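Local structure of Myo-inositol phosphohydrolase (Mitsuokella multacida, 4WU3) at residues H306-D309 / Y310-N314; W324-N328 / K329-W333; K370-G373 / K374-P378. The protein probably removes phosphate groups from inositol hexakisphosphate (phytate) and related inositol phosphates, as a phosphatase of the protein-tyrosine-phosphatase-like phytase family. The protein carries 2 engineered substitutions. One frame throughout, in Å; residues are numbered along the deposited sequence.

Interaction 1. Residues H306-D309 / Y310-N314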
loop_
_atom_site.group_PDB
_atom_site.type_symbol
_atom_site.label_atom_id
_atom_site.label_comp_id
_atom_site.label_asym_id
_atom_site.label_seq_id
_atom_site.Cartn_x
_atom_site.Cartn_y
_atom_site.Cartn_z
ATOM N N HIS A 306 12.803 -10.033 -4.677
ATOM C CA HIS A 306 12.277 -11.380 -4.887
ATOM C C HIS A 306 12.551 -11.867 -6.300
ATOM O O HIS A 306 12.872 -13.037 -6.493
ATOM C CB HIS A 306 10.776 -11.442 -4.608
ATOM C CG HIS A 306 10.407 -11.071 -3.209
ATOM N ND1 HIS A 306 11.076 -11.560 -2.107
ATOM C CD2 HIS A 306 9.431 -10.264 -2.730
ATOM C CE1 HIS A 306 10.532 -11.061 -1.011
ATOM N NE2 HIS A 306 9.532 -10.272 -1.361
ATOM N N PHE A 307 12.409 -10.982 -7.284
ATOM C CA PHE A 307 12.743 -11.328 -8.667
ATOM C C PHE A 307 14.226 -11.694 -8.799
ATOM O O PHE A 307 14.568 -12.654 -9.501
ATOM C CB PHE A 307 12.400 -10.178 -9.621
ATOM C CG PHE A 307 12.573 -10.523 -11.079
ATOM C CD1 PHE A 307 11.597 -11.233 -11.759
ATOM C CD2 PHE A 307 13.705 -10.137 -11.764
ATOM C CE1 PHE A 307 11.759 -11.552 -13.100
ATOM C CE2 PHE A 307 13.871 -10.461 -13.096
ATOM C CZ PHE A 307 12.899 -11.166 -13.769
ATOM N N TYR A 308 15.106 -10.940 -8.135
ATOM C CA TYR A 308 16.542 -11.278 -8.125
ATOM C C TYR A 308 16.783 -12.703 -7.622
ATOM O O TYR A 308 17.477 -13.509 -8.273
ATOM C CB TYR A 308 17.318 -10.307 -7.241
ATOM C CG TYR A 308 18.813 -10.523 -7.233
ATOM C CD1 TYR A 308 19.617 -9.961 -8.215
ATOM C CD2 TYR A 308 19.430 -11.278 -6.239
ATOM C CE1 TYR A 308 20.985 -10.140 -8.212
ATOM C CE2 TYR A 308 20.805 -11.463 -6.230
ATOM C CZ TYR A 308 21.577 -10.883 -7.219
ATOM O OH TYR A 308 22.950 -11.058 -7.232
ATOM N N ASP A 309 16.210 -12.999 -6.457
ATOM C CA ASP A 309 16.282 -14.335 -5.867
ATOM C C ASP A 309 15.744 -15.407 -6.816
ATOM O O ASP A 309 16.327 -16.473 -6.921
ATOM C CB ASP A 309 15.515 -14.384 -4.538
ATOM C CG ASP A 309 16.177 -13.579 -3.456
ATOM O OD1 ASP A 309 17.332 -13.193 -3.647
ATOM O OD2 ASP A 309 15.545 -13.313 -2.417
ATOM N N TYR A 310 14.636 -15.120 -7.492
ATOM C CA TYR A 310 14.025 -16.071 -8.413
ATOM C C TYR A 310 14.968 -16.401 -9.564
ATOM O O TYR A 310 15.165 -17.570 -9.905
ATOM C CB TYR A 310 12.722 -15.517 -8.984
ATOM C CG TYR A 310 12.277 -16.233 -10.231
ATOM C CD1 TYR A 310 11.745 -17.510 -10.167
ATOM C CD2 TYR A 310 12.389 -15.628 -11.482
ATOM C CE1 TYR A 310 11.341 -18.168 -11.304
ATOM C CE2 TYR A 310 11.979 -16.283 -12.626
ATOM C CZ TYR A 310 11.457 -17.552 -12.530
ATOM O OH TYR A 310 11.067 -18.217 -13.671
ATOM N N VAL A 311 15.556 -15.375 -10.164
ATOM C CA VAL A 311 16.480 -15.600 -11.259
ATOM C C VAL A 311 17.726 -16.328 -10.742
ATOM O O VAL A 311 18.227 -17.245 -11.394
ATOM C CB VAL A 311 16.840 -14.297 -11.987
ATOM C CG1 VAL A 311 17.857 -14.568 -13.094
ATOM C CG2 VAL A 311 15.580 -13.684 -12.592
ATOM N N LYS A 312 18.207 -15.948 -9.564
ATOM C CA LYS A 312 19.351 -16.637 -8.973
ATOM C C LYS A 312 19.104 -18.129 -8.786
ATOM O O LYS A 312 19.934 -18.958 -9.160
ATOM C CB LYS A 312 19.721 -16.016 -7.634
ATOM C CG LYS A 312 20.671 -14.848 -7.770
ATOM C CD LYS A 312 22.086 -15.321 -8.041
ATOM C CE LYS A 312 22.981 -15.064 -6.844
ATOM N NZ LYS A 312 24.404 -15.077 -7.259
ATOM N N GLU A 313 17.952 -18.468 -8.223
ATOM C CA GLU A 313 17.614 -19.867 -7.962
ATOM C C GLU A 313 17.149 -20.613 -9.210
ATOM O O GLU A 313 17.226 -21.830 -9.250
ATOM C CB GLU A 313 16.532 -19.966 -6.881
ATOM C CG GLU A 313 17.028 -19.596 -5.488
ATOM C CD GLU A 313 15.914 -19.162 -4.550
ATOM O OE1 GLU A 313 14.799 -19.737 -4.617
ATOM O OE2 GLU A 313 16.161 -18.236 -3.745
ATOM N N ASN A 314 16.666 -19.891 -10.218
ATOM C CA ASN A 314 16.109 -20.529 -11.403
ATOM C C ASN A 314 16.705 -19.970 -12.698
ATOM O O ASN A 314 15.992 -19.359 -13.492
ATOM C CB ASN A 314 14.595 -20.348 -11.445
ATOM C CG ASN A 314 13.890 -20.892 -10.212
ATOM O OD1 ASN A 314 13.452 -22.046 -10.183
ATOM N ND2 ASN A 314 13.743 -20.049 -9.200
#

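Interaction 2. Residues W324-N328 / K329-W333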
loop_
_atom_site.group_PDB
_atom_site.type_symbol
_atom_site.label_atom_id
_atom_site.label_comp_id
_atom_site.label_asym_id
_atom_site.label_seq_id
_atom_site.Cartn_x
_atom_site.Cartn_y
_atom_site.Cartn_z
ATOM N N TRP A 324 7.088 -20.122 -8.267
ATOM C CA TRP A 324 8.178 -19.966 -7.322
ATOM C C TRP A 324 7.768 -19.025 -6.179
ATOM O O TRP A 324 8.009 -19.315 -5.005
ATOM C CB TRP A 324 9.410 -19.419 -8.042
ATOM C CG TRP A 324 10.525 -19.071 -7.132
ATOM C CD1 TRP A 324 11.560 -19.882 -6.749
ATOM C CD2 TRP A 324 10.746 -17.809 -6.494
ATOM N NE1 TRP A 324 12.405 -19.199 -5.903
ATOM C CE2 TRP A 324 11.922 -17.927 -5.728
ATOM C CE3 TRP A 324 10.053 -16.596 -6.484
ATOM C CZ2 TRP A 324 12.421 -16.878 -4.970
ATOM C CZ3 TRP A 324 10.544 -15.562 -5.728
ATOM C CH2 TRP A 324 11.718 -15.704 -4.979
ATOM N N ALA A 325 7.155 -17.898 -6.522
ATOM C CA ALA A 325 6.836 -16.881 -5.521
ATOM C C ALA A 325 5.825 -17.399 -4.501
ATOM O O ALA A 325 5.932 -17.102 -3.312
ATOM C CB ALA A 325 6.312 -15.616 -6.178
ATOM N N LYS A 326 4.843 -18.157 -4.984
ATOM C CA LYS A 326 3.842 -18.782 -4.122
ATOM C C LYS A 326 4.496 -19.759 -3.139
ATOM O O LYS A 326 4.269 -19.690 -1.941
ATOM C CB LYS A 326 2.806 -19.515 -4.974
ATOM C CG LYS A 326 1.626 -20.072 -4.195
ATOM C CD LYS A 326 0.850 -18.953 -3.520
ATOM C CE LYS A 326 -0.372 -19.475 -2.783
ATOM N NZ LYS A 326 -0.003 -20.152 -1.505
ATOM N N LYS A 327 5.319 -20.662 -3.654
ATOM C CA LYS A 327 6.027 -21.603 -2.807
ATOM C C LYS A 327 6.855 -20.902 -1.725
ATOM O O LYS A 327 7.015 -21.440 -0.635
ATOM C CB LYS A 327 6.943 -22.498 -3.639
ATOM C CG LYS A 327 7.601 -23.608 -2.832
ATOM C CD LYS A 327 8.785 -24.205 -3.576
ATOM C CE LYS A 327 9.635 -25.092 -2.681
ATOM N NZ LYS A 327 8.888 -26.302 -2.239
ATOM N N ASN A 328 7.383 -19.715 -2.030
ATOM C CA ASN A 328 8.253 -19.002 -1.097
ATOM C C ASN A 328 7.536 -17.912 -0.320
ATOM O O ASN A 328 8.160 -17.148 0.414
ATOM C CB ASN A 328 9.449 -18.414 -1.832
ATOM C CG ASN A 328 10.415 -19.478 -2.288
ATOM O OD1 ASN A 328 11.193 -19.992 -1.500
ATOM N ND2 ASN A 328 10.359 -19.819 -3.555
ATOM N N LYS A 329 6.220 -17.856 -0.488
ATOM C CA LYS A 329 5.369 -16.969 0.297
ATOM C C LYS A 329 5.654 -15.493 0.058
ATOM O O LYS A 329 5.397 -14.662 0.926
ATOM C CB LYS A 329 5.481 -17.305 1.789
ATOM C CG LYS A 329 4.990 -18.708 2.137
ATOM C CD LYS A 329 5.754 -19.275 3.319
ATOM C CE LYS A 329 5.740 -20.796 3.315
ATOM N NZ LYS A 329 5.079 -21.356 4.524
ATOM N N VAL A 330 6.168 -15.171 -1.123
ATOM C CA VAL A 330 6.436 -13.781 -1.486
ATOM C C VAL A 330 5.616 -13.391 -2.723
ATOM O O VAL A 330 5.908 -12.407 -3.401
ATOM C CB VAL A 330 7.942 -13.535 -1.710
ATOM C CG1 VAL A 330 8.723 -13.759 -0.427
ATOM C CG2 VAL A 330 8.487 -14.460 -2.781
ATOM N N ASN A 331 4.564 -14.160 -2.988
ATOM C CA ASN A 331 3.656 -13.890 -4.091
ATOM C C ASN A 331 2.815 -12.626 -3.891
ATOM O O ASN A 331 2.524 -12.238 -2.762
ATOM C CB ASN A 331 2.705 -15.074 -4.280
ATOM C CG ASN A 331 1.917 -15.381 -3.027
ATOM O OD1 ASN A 331 2.451 -15.930 -2.062
ATOM N ND2 ASN A 331 0.650 -15.004 -3.020
ATOM N N SER A 332 2.421 -11.991 -4.992
ATOM C CA SER A 332 1.384 -10.979 -4.923
ATOM C C SER A 332 0.035 -11.681 -4.761
ATOM O O SER A 332 -0.120 -12.844 -5.101
ATOM C CB SER A 332 1.367 -10.093 -6.169
ATOM O OG SER A 332 1.108 -10.854 -7.328
ATOM N N TRP A 333 -0.936 -10.972 -4.220
ATOM C CA TRP A 333 -2.242 -11.549 -4.001
ATOM C C TRP A 333 -3.041 -11.584 -5.296
ATOM O O TRP A 333 -3.028 -10.641 -6.098
ATOM C CB TRP A 333 -2.995 -10.756 -2.929
ATOM C CG TRP A 333 -4.369 -11.286 -2.622
ATOM C CD1 TRP A 333 -4.697 -12.212 -1.669
ATOM C CD2 TRP A 333 -5.597 -10.932 -3.279
ATOM N NE1 TRP A 333 -6.054 -12.442 -1.685
ATOM C CE2 TRP A 333 -6.629 -11.674 -2.661
ATOM C CE3 TRP A 333 -5.924 -10.064 -4.328
ATOM C CZ2 TRP A 333 -7.961 -11.575 -3.056
ATOM C CZ3 TRP A 333 -7.258 -9.961 -4.717
ATOM C CH2 TRP A 333 -8.258 -10.714 -4.080
#

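Interaction 3. Residues K370-G373 / K374-P378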
loop_
_atom_site.group_PDB
_atom_site.type_symbol
_atom_site.label_atom_id
_atom_site.label_comp_id
_atom_site.label_asym_id
_atom_site.label_seq_id
_atom_site.Cartn_x
_atom_site.Cartn_y
_atom_site.Cartn_z
ATOM N N LYS A 370 -35.685 1.592 -16.236
ATOM C CA LYS A 370 -34.352 1.862 -15.703
ATOM C C LYS A 370 -33.417 0.664 -15.840
ATOM O O LYS A 370 -32.205 0.808 -15.716
ATOM C CB LYS A 370 -34.447 2.342 -14.261
ATOM C CG LYS A 370 -34.956 3.771 -14.180
ATOM C CD LYS A 370 -35.033 4.275 -12.755
ATOM C CE LYS A 370 -36.234 3.692 -12.039
ATOM N NZ LYS A 370 -36.336 4.221 -10.651
ATOM N N LYS A 371 -33.981 -0.500 -16.140
ATOM C CA LYS A 371 -33.189 -1.695 -16.393
ATOM C C LYS A 371 -33.126 -2.045 -17.873
ATOM O O LYS A 371 -32.720 -3.158 -18.243
ATOM C CB LYS A 371 -33.738 -2.875 -15.595
ATOM C CG LYS A 371 -33.452 -2.747 -14.112
ATOM C CD LYS A 371 -34.095 -3.856 -13.305
ATOM C CE LYS A 371 -33.690 -3.732 -11.845
ATOM N NZ LYS A 371 -34.445 -4.672 -10.981
ATOM N N THR A 372 -33.523 -1.094 -18.717
ATOM C CA THR A 372 -33.420 -1.262 -20.162
ATOM C C THR A 372 -32.138 -0.558 -20.623
ATOM O O THR A 372 -31.086 -0.743 -20.011
ATOM C CB THR A 372 -34.681 -0.755 -20.915
ATOM O OG1 THR A 372 -34.861 0.652 -20.714
ATOM C CG2 THR A 372 -35.929 -1.476 -20.417
ATOM N N GLY A 373 -32.209 0.234 -21.687
ATOM C CA GLY A 373 -31.024 0.887 -22.231
ATOM C C GLY A 373 -31.273 1.469 -23.607
ATOM O O GLY A 373 -32.423 1.710 -23.987
ATOM N N LYS A 374 -30.193 1.690 -24.355
ATOM C CA LYS A 374 -30.266 2.310 -25.674
ATOM C C LYS A 374 -31.163 1.520 -26.631
ATOM O O LYS A 374 -30.981 0.318 -26.823
ATOM C CB LYS A 374 -28.857 2.446 -26.267
ATOM C CG LYS A 374 -28.811 3.087 -27.650
ATOM C CD LYS A 374 -27.390 3.163 -28.201
ATOM C CE LYS A 374 -27.358 3.837 -29.568
ATOM N NZ LYS A 374 -26.016 3.754 -30.213
ATOM N N GLY A 375 -32.130 2.211 -27.227
ATOM C CA GLY A 375 -32.988 1.622 -28.254
ATOM C C GLY A 375 -34.271 1.007 -27.713
ATOM O O GLY A 375 -35.081 0.477 -28.470
ATOM N N PHE A 376 -34.464 1.058 -26.402
ATOM C CA PHE A 376 -35.608 0.371 -25.817
ATOM C C PHE A 376 -36.939 0.981 -26.228
ATOM O O PHE A 376 -37.165 2.183 -26.074
ATOM C CB PHE A 376 -35.552 0.343 -24.291
ATOM C CG PHE A 376 -36.827 -0.154 -23.668
ATOM C CD1 PHE A 376 -37.157 -1.495 -23.723
ATOM C CD2 PHE A 376 -37.722 0.730 -23.080
ATOM C CE1 PHE A 376 -38.338 -1.956 -23.181
ATOM C CE2 PHE A 376 -38.907 0.275 -22.531
ATOM C CZ PHE A 376 -39.215 -1.073 -22.582
ATOM N N THR A 377 -37.825 0.133 -26.731
ATOM C CA THR A 377 -39.199 0.530 -26.966
ATOM C C THR A 377 -40.159 -0.466 -26.342
ATOM O O THR A 377 -39.907 -1.666 -26.342
ATOM C CB THR A 377 -39.530 0.663 -28.461
ATOM O OG1 THR A 377 -40.932 0.902 -28.592
ATOM C CG2 THR A 377 -39.171 -0.599 -29.227
ATOM N N PRO A 378 -41.268 0.034 -25.796
ATOM C CA PRO A 378 -42.279 -0.857 -25.232
ATOM C C PRO A 378 -43.104 -1.568 -26.311
ATOM O O PRO A 378 -43.834 -2.512 -26.004
ATOM C CB PRO A 378 -43.148 0.078 -24.383
ATOM C CG PRO A 378 -42.921 1.448 -24.935
ATOM C CD PRO A 378 -41.581 1.461 -25.605
#

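Interaction 1. Residues H306-D309 / Y310-N314
The last turns of helix 291-313 carry this contact, in which Phe307 and Tyr308 each reach forward to the residue four places on. A methyl of Val311, CG2, sits over one face of the Phe307 ring, nearer its rim than its middle, 3.7 Å from Phe307 CE2. With CG anti to its backbone N (chi1 -173°), the Phe307 ring leans toward the C-terminal end of the helix, which brings it to the Val311 methyl. Tyr308 and Lys312 run side by side in the same direction, Lys312 CG 3.7 Å from Tyr308 CE2 in an off-centre CH-pi contact, while the tyrosine hydroxyl is bonded to the carbonyl of Val265. The backbone keeps its helical bonds, among them Val311 N to Phe307 O at 3.0 Å. Asn314 turns its amide back: ND2 gives a bond of 2.9 Å to Tyr310 O, in the carbonyl plane and on a lone pair. Asp309 OD2 and Glu313 OE2 stay 5.1 Å apart, and each acid has another partner: Lys329 of the second subunit for Asp309, Trp324 for Glu313. Those partners probably ease the repulsion between these like charges, while Phe307 and Val311 pack on the buried side, against helix 247-261.

Interaction 2. Residues W324-N328 / K329-W333
Two backbone bonds close the end of helix 321-327, running from its last turn into the loop: Val330 N to Ala325 O at 2.9 Å and Lys329 N to Lys326 O at 3.0 Å. The second donor stands well above the plane of the Lys326 carbonyl, whereas Val330 N is tilted from that of Ala325 by only 22°. This is a Schellman motif, with Lys329 at positive phi (64°) as its C-prime residue. The reversal brings Val330 back beside the helix: its CG2, held between backbone N and carbonyl carbon (chi1 -64° for CG1), lies 3.8 Å from Trp324 CZ3, obliquely to the indole, and also meets the methyl of Ala325. Asn328, the first residue past the helix, folds its amide back on the last turn. Its ND2 gives a bond of 2.8 Å to Trp324 O, from above the carbonyl plane, and sits over one face of the indole near the rim; Trp324 O also accepts from Asn328 N. One residue beyond Val330, Asn331 lays its amide alongside the aliphatic part of Lys326, with OD1 3.7 Å from Lys326 CD, and directs ND2 to Ser332 O at 3.1 Å. Replacing Asn331 with an alanine would probably leave Ser332 O without this donor and take the amide away from Lys326 CD, leaving that chain freer to move. The indole packs edge-to-face with Tyr310 of the preceding helix. Across the dimer interface, Lys329 NZ forms a salt bridge with Asp309 of the second subunit, and Val330 packs on Lys329 of that same subunit.

Interaction 3. Residues K370-G373 / K374-P378
The Phe376 ring has the methyl of Thr372 over the middle of one face and the backbone N of Pro378 beyond the other, the latter 3.9 Å above the plane and set toward the rim. The methyl carbon, Thr372 CG2, stands 3.5 Å from the ring centroid of Phe376 and only 12° off the normal, a nearly vertical CH-pi contact. Its distances to the ring carbons are correspondingly even: Thr372 CG2 is 3.5 Å from Phe376 CD1 and 4.1 Å from Phe376 CE2. Thr372 CB also takes part, lying 3.5 Å from Phe376 CG, so that the threonine bears on the root of the ring as well as on its face. A chi1 of 63° sets Thr372 OG1 between the backbone N and the carbonyl carbon and puts CG2 beside N, facing the ring; the hydroxyl is bonded to the carbonyl of Val369. Ser569 and Tyr578 also touch the phenylalanine, placing the loop against helix 564-573 and the segment that follows.

At the backbone of the same residue, Phe376 N gives a fairly straight bond of 3.2 Å to Gly373 O. Lys374 stretches away from the turn, its side chain extended throughout, to a salt bridge with Glu604 on helix 593-613. Gly375 adopts a positive phi, where a side chain would be jammed against the preceding carbonyl oxygen. With the Lys374 backbone in an extended conformation at the second position and Gly375 at positive phi at the third, the four residues Gly373 to Phe376 form a type II beta turn, closed by the bond from Phe376 N.

In the fold
Interactions 1 and 2 are partly buried neighbours that end successive helices, 291-313 and 321-327; their centres are 12 Å apart, and the Trp324 indole of interaction 2 reaches onto the helix of interaction 1, while His306 CE1 packs 3.3 Å from Val330 CG1. Both touch the second subunit, so these two helix ends belong to the dimer interface, where their charged groups pair between chains. Interaction 3 is a surface contact on the opposite side of the chain's centre, about 44 Å from interaction 1 and 27 Å from interaction 2 between nearest atoms. No other chain touches it, and its lysine pairs with Glu604 of its own chain. CH-pi contacts recur in the first and third.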